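Local coordinates for CyaB (Pseudomonas aeruginosa, PDB 3R5G), which is probably an adenylate cyclase, making cyclic AMP from ATP, the chain here being the cyclase catalytic domain of a longer membrane protein, at residues Ile154-Ser157 with His158-Ser162; Gly136-Val139 with Asn140-Ser143. All blocks are in the same frame, centred on the assembly; numbering follows the deposited sequence.

Contact 1: Ile154-Ser157 with His158-Ser162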
# COMPACT_ATOMS: atom_id res chain seq x y z
N ILE A 154 -8.20 -16.96 -2.86
CA ILE A 154 -8.57 -15.84 -3.67
C ILE A 154 -9.96 -15.46 -3.21
O ILE A 154 -10.98 -16.20 -3.44
CB ILE A 154 -8.66 -16.26 -5.14
CG1 ILE A 154 -7.35 -16.75 -5.56
CG2 ILE A 154 -9.09 -15.06 -6.00
CD1 ILE A 154 -7.29 -17.34 -7.03
N LEU A 155 -10.05 -14.27 -2.68
CA LEU A 155 -11.36 -13.78 -2.18
C LEU A 155 -11.93 -12.75 -3.12
O LEU A 155 -11.16 -11.82 -3.55
CB LEU A 155 -11.29 -13.10 -0.81
CG LEU A 155 -10.99 -14.01 0.37
CD1 LEU A 155 -11.23 -13.23 1.69
CD2 LEU A 155 -12.01 -15.15 0.36
N ILE A 156 -13.19 -12.80 -3.52
CA ILE A 156 -13.77 -11.83 -4.41
C ILE A 156 -15.07 -11.31 -3.80
O ILE A 156 -15.70 -11.99 -2.92
CB ILE A 156 -14.10 -12.52 -5.77
CG1 ILE A 156 -15.19 -13.63 -5.72
CG2 ILE A 156 -12.81 -13.08 -6.33
CD1 ILE A 156 -15.68 -14.12 -7.09
N SER A 157 -15.50 -10.17 -4.24
CA SER A 157 -16.79 -9.59 -3.82
C SER A 157 -17.91 -10.14 -4.64
O SER A 157 -17.78 -10.87 -5.63
CB SER A 157 -16.67 -8.09 -3.97
OG SER A 157 -16.64 -7.81 -5.39
N HIS A 158 -19.12 -9.83 -4.19
CA HIS A 158 -20.31 -10.24 -4.90
C HIS A 158 -20.45 -9.67 -6.30
O HIS A 158 -20.89 -10.37 -7.18
CB HIS A 158 -21.53 -9.89 -4.03
CG HIS A 158 -22.81 -10.36 -4.64
ND1 HIS A 158 -23.20 -11.68 -4.61
CD2 HIS A 158 -23.74 -9.70 -5.38
CE1 HIS A 158 -24.34 -11.83 -5.28
NE2 HIS A 158 -24.69 -10.63 -5.74
N GLU A 159 -20.06 -8.40 -6.49
CA GLU A 159 -20.07 -7.84 -7.83
C GLU A 159 -19.18 -8.70 -8.77
O GLU A 159 -19.59 -8.94 -9.89
CB GLU A 159 -19.58 -6.38 -7.77
CG GLU A 159 -19.88 -5.66 -9.09
CD GLU A 159 -21.40 -5.35 -9.26
OE1 GLU A 159 -22.16 -5.35 -8.26
OE2 GLU A 159 -21.82 -5.13 -10.43
N THR A 160 -17.98 -9.08 -8.31
CA THR A 160 -17.14 -9.86 -9.18
C THR A 160 -17.79 -11.21 -9.41
O THR A 160 -17.78 -11.78 -10.49
CB THR A 160 -15.76 -9.99 -8.55
OG1 THR A 160 -15.19 -8.69 -8.34
CG2 THR A 160 -14.81 -10.80 -9.44
N TYR A 161 -18.20 -11.87 -8.32
CA TYR A 161 -18.88 -13.18 -8.44
C TYR A 161 -19.99 -13.14 -9.44
O TYR A 161 -20.09 -14.08 -10.26
CB TYR A 161 -19.42 -13.58 -7.02
CG TYR A 161 -20.40 -14.72 -7.10
CD1 TYR A 161 -19.94 -16.00 -7.30
CD2 TYR A 161 -21.80 -14.49 -6.98
CE1 TYR A 161 -20.86 -17.07 -7.44
CE2 TYR A 161 -22.69 -15.57 -7.09
CZ TYR A 161 -22.20 -16.82 -7.29
OH TYR A 161 -23.06 -17.87 -7.48
N SER A 162 -20.82 -12.09 -9.39
CA SER A 162 -21.98 -11.95 -10.33
C SER A 162 -21.59 -12.02 -11.81
O SER A 162 -22.35 -12.54 -12.62
CB SER A 162 -22.74 -10.63 -10.11
OG SER A 162 -23.30 -10.80 -8.81
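Of the two rings here, that of Tyr161 stacks on Tyr188 of the neighbouring strand 185-190 and not on Ile156, which is met by the stem of the residue, CB lying 3.8 Å from Ile156 CD1. The ring of His158 carries Ser162 OG over one face, 3.3 Å above its plane and offset toward the rim, while its ND1 is hydrogen-bonded to Tyr188 OH. One tyrosine thus holds both rings. Ser162 OG also bonds to His158 O (2.9 Å), standing above the carbonyl plane, and Ser162 N reaches the same oxygen from the other face.

The polar junction centres on Ser157, the N-cap of helix 158-164. Its carbonyl O takes a nearly straight bond from Tyr161 N at 2.9 Å (N-H...O angle 175°), closing the first helical turn. Its OG, held between backbone N and carbonyl carbon (chi1 70°), is turned back over the helix start, where it weakly accepts from Thr160 N at 3.5 Å. The same OG is hydrogen-bonded to Asn115 OD1 of strand 109-116, which should fix its rotation; Thr160 OG1 is hydrogen-bonded to Thr116 OG1 of that strand.

Beside this cap, Ile156 CB and Thr160 CG2 lie 4.1 Å apart, and Ile156 also packs on Ile114 and Val190 of the strands flanking its own. Strand and helix segments meet nearly at right angles, 92°. This is a strand-to-helix junction with a serine N-cap, leaving an inner strand of the central sheet of a class III nucleotidyl cyclase domain.

Contact 2: Gly136-Val139 with Asn140-Ser143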
# COMPACT_ATOMS: atom_id res chain seq x y z
N GLY A 136 -10.32 5.06 -5.34
CA GLY A 136 -11.73 5.01 -5.09
C GLY A 136 -12.05 3.93 -4.08
O GLY A 136 -11.17 3.05 -3.74
N ARG A 137 -13.23 4.02 -3.50
CA ARG A 137 -13.72 2.99 -2.57
C ARG A 137 -13.60 1.56 -3.08
O ARG A 137 -13.34 0.65 -2.30
CB ARG A 137 -15.16 3.33 -2.17
CG ARG A 137 -15.83 2.49 -1.16
CD ARG A 137 -17.24 3.16 -0.85
NE ARG A 137 -18.27 2.98 -1.87
CZ ARG A 137 -19.56 2.68 -1.61
NH1 ARG A 137 -19.97 2.49 -0.34
NH2 ARG A 137 -20.45 2.54 -2.60
N GLU A 138 -13.81 1.36 -4.38
CA GLU A 138 -13.83 0.03 -4.98
C GLU A 138 -12.41 -0.48 -5.10
O GLU A 138 -12.14 -1.69 -4.99
CB GLU A 138 -14.50 0.10 -6.34
CG GLU A 138 -16.01 0.50 -6.32
CD GLU A 138 -16.98 -0.43 -5.66
OE1 GLU A 138 -16.67 -1.51 -5.24
OE2 GLU A 138 -18.15 0.01 -5.50
N VAL A 139 -11.44 0.43 -5.24
CA VAL A 139 -10.07 0.02 -5.16
C VAL A 139 -9.70 -0.41 -3.71
O VAL A 139 -9.06 -1.45 -3.48
CB VAL A 139 -9.09 1.16 -5.59
CG1 VAL A 139 -7.67 0.71 -5.52
CG2 VAL A 139 -9.46 1.74 -6.93
N ASN A 140 -10.14 0.37 -2.73
CA ASN A 140 -9.83 0.05 -1.37
C ASN A 140 -10.52 -1.27 -0.98
O ASN A 140 -9.89 -2.01 -0.23
CB ASN A 140 -10.41 1.12 -0.45
CG ASN A 140 -9.69 2.43 -0.59
OD1 ASN A 140 -8.68 2.53 -1.34
ND2 ASN A 140 -10.16 3.43 0.10
N LEU A 141 -11.68 -1.55 -1.56
CA LEU A 141 -12.41 -2.84 -1.18
C LEU A 141 -11.59 -4.05 -1.66
O LEU A 141 -11.41 -5.01 -0.98
CB LEU A 141 -13.84 -2.85 -1.64
CG LEU A 141 -14.59 -4.18 -1.35
CD1 LEU A 141 -14.63 -4.45 0.17
CD2 LEU A 141 -15.97 -4.08 -1.95
N ALA A 142 -10.95 -3.97 -2.85
CA ALA A 142 -10.05 -5.07 -3.29
C ALA A 142 -8.89 -5.27 -2.34
O ALA A 142 -8.55 -6.39 -2.04
CB ALA A 142 -9.50 -4.87 -4.72
N SER A 143 -8.29 -4.18 -1.89
CA SER A 143 -7.23 -4.23 -0.92
C SER A 143 -7.69 -4.86 0.42
O SER A 143 -6.96 -5.68 1.01
CB SER A 143 -6.67 -2.81 -0.71
OG SER A 143 -5.66 -2.96 0.31
O HOH W 1 -8.22 4.53 -3.29
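Gly136 and Asn140 close the opening turn of helix 137-148, with Gly136 at the N-cap position; this end of the helix meets the second subunit in the dimer of this cyclase homology domain. The backbone bonds come first. Asn140 N lies in the carbonyl plane of Gly136 and donates to its O at 3.0 Å, and Arg137 O takes Leu141 N at 2.9 Å in a more bent bond (N-H...O angle 138°). Farther along, Ala142 N binds Glu138 O only weakly, whereas Ser143 N meets Val139 O at 3.3 Å. Positive phi at Gly136 (139°) suits a residue without a side chain.

Between side chains the contact is slight, Leu141 CD2 passing 4.2 Å from the carboxylate atom Glu138 OE1. Val139 and Ala142 instead pack on Phe14 of strand 6-18.

Among polar groups, Glu138 OE1 is hydrogen-bonded to Asn115 ND2. Others reach the second subunit: the backbone N of Arg137 is hydrogen-bonded to Glu25 OE2 there, and Asn140 ND2 to Thr21 OG1. Asn140 CG lies beside its own backbone N (chi1 -70°), which carries the amide back over the N-terminal turn. There a water bridges the turn, accepting from Gly136 N at 3.0 Å and donating to Asn140 OD1 at 2.8 Å.

Overall arrangement
From the N terminus, the chain leaves strand 129-135 and enters contact 2 (136-143), the first turns of helix 137-148; it then reaches contact 1, where strand 154-157 turns directly into helix 158-164. The two lie in series, neither nested nor crossing, and each closes only a local turn. Their centres are 13 Å apart and their nearest atoms about 5 Å, without touching. Asn115 of strand 109-116 nevertheless joins them, its ND2 serving contact 2 and its OD1 contact 1. Contact 2 also brings the start of its helix against the second subunit, whereas contact 1 stays within one chain, between strands 109-116 and 185-190.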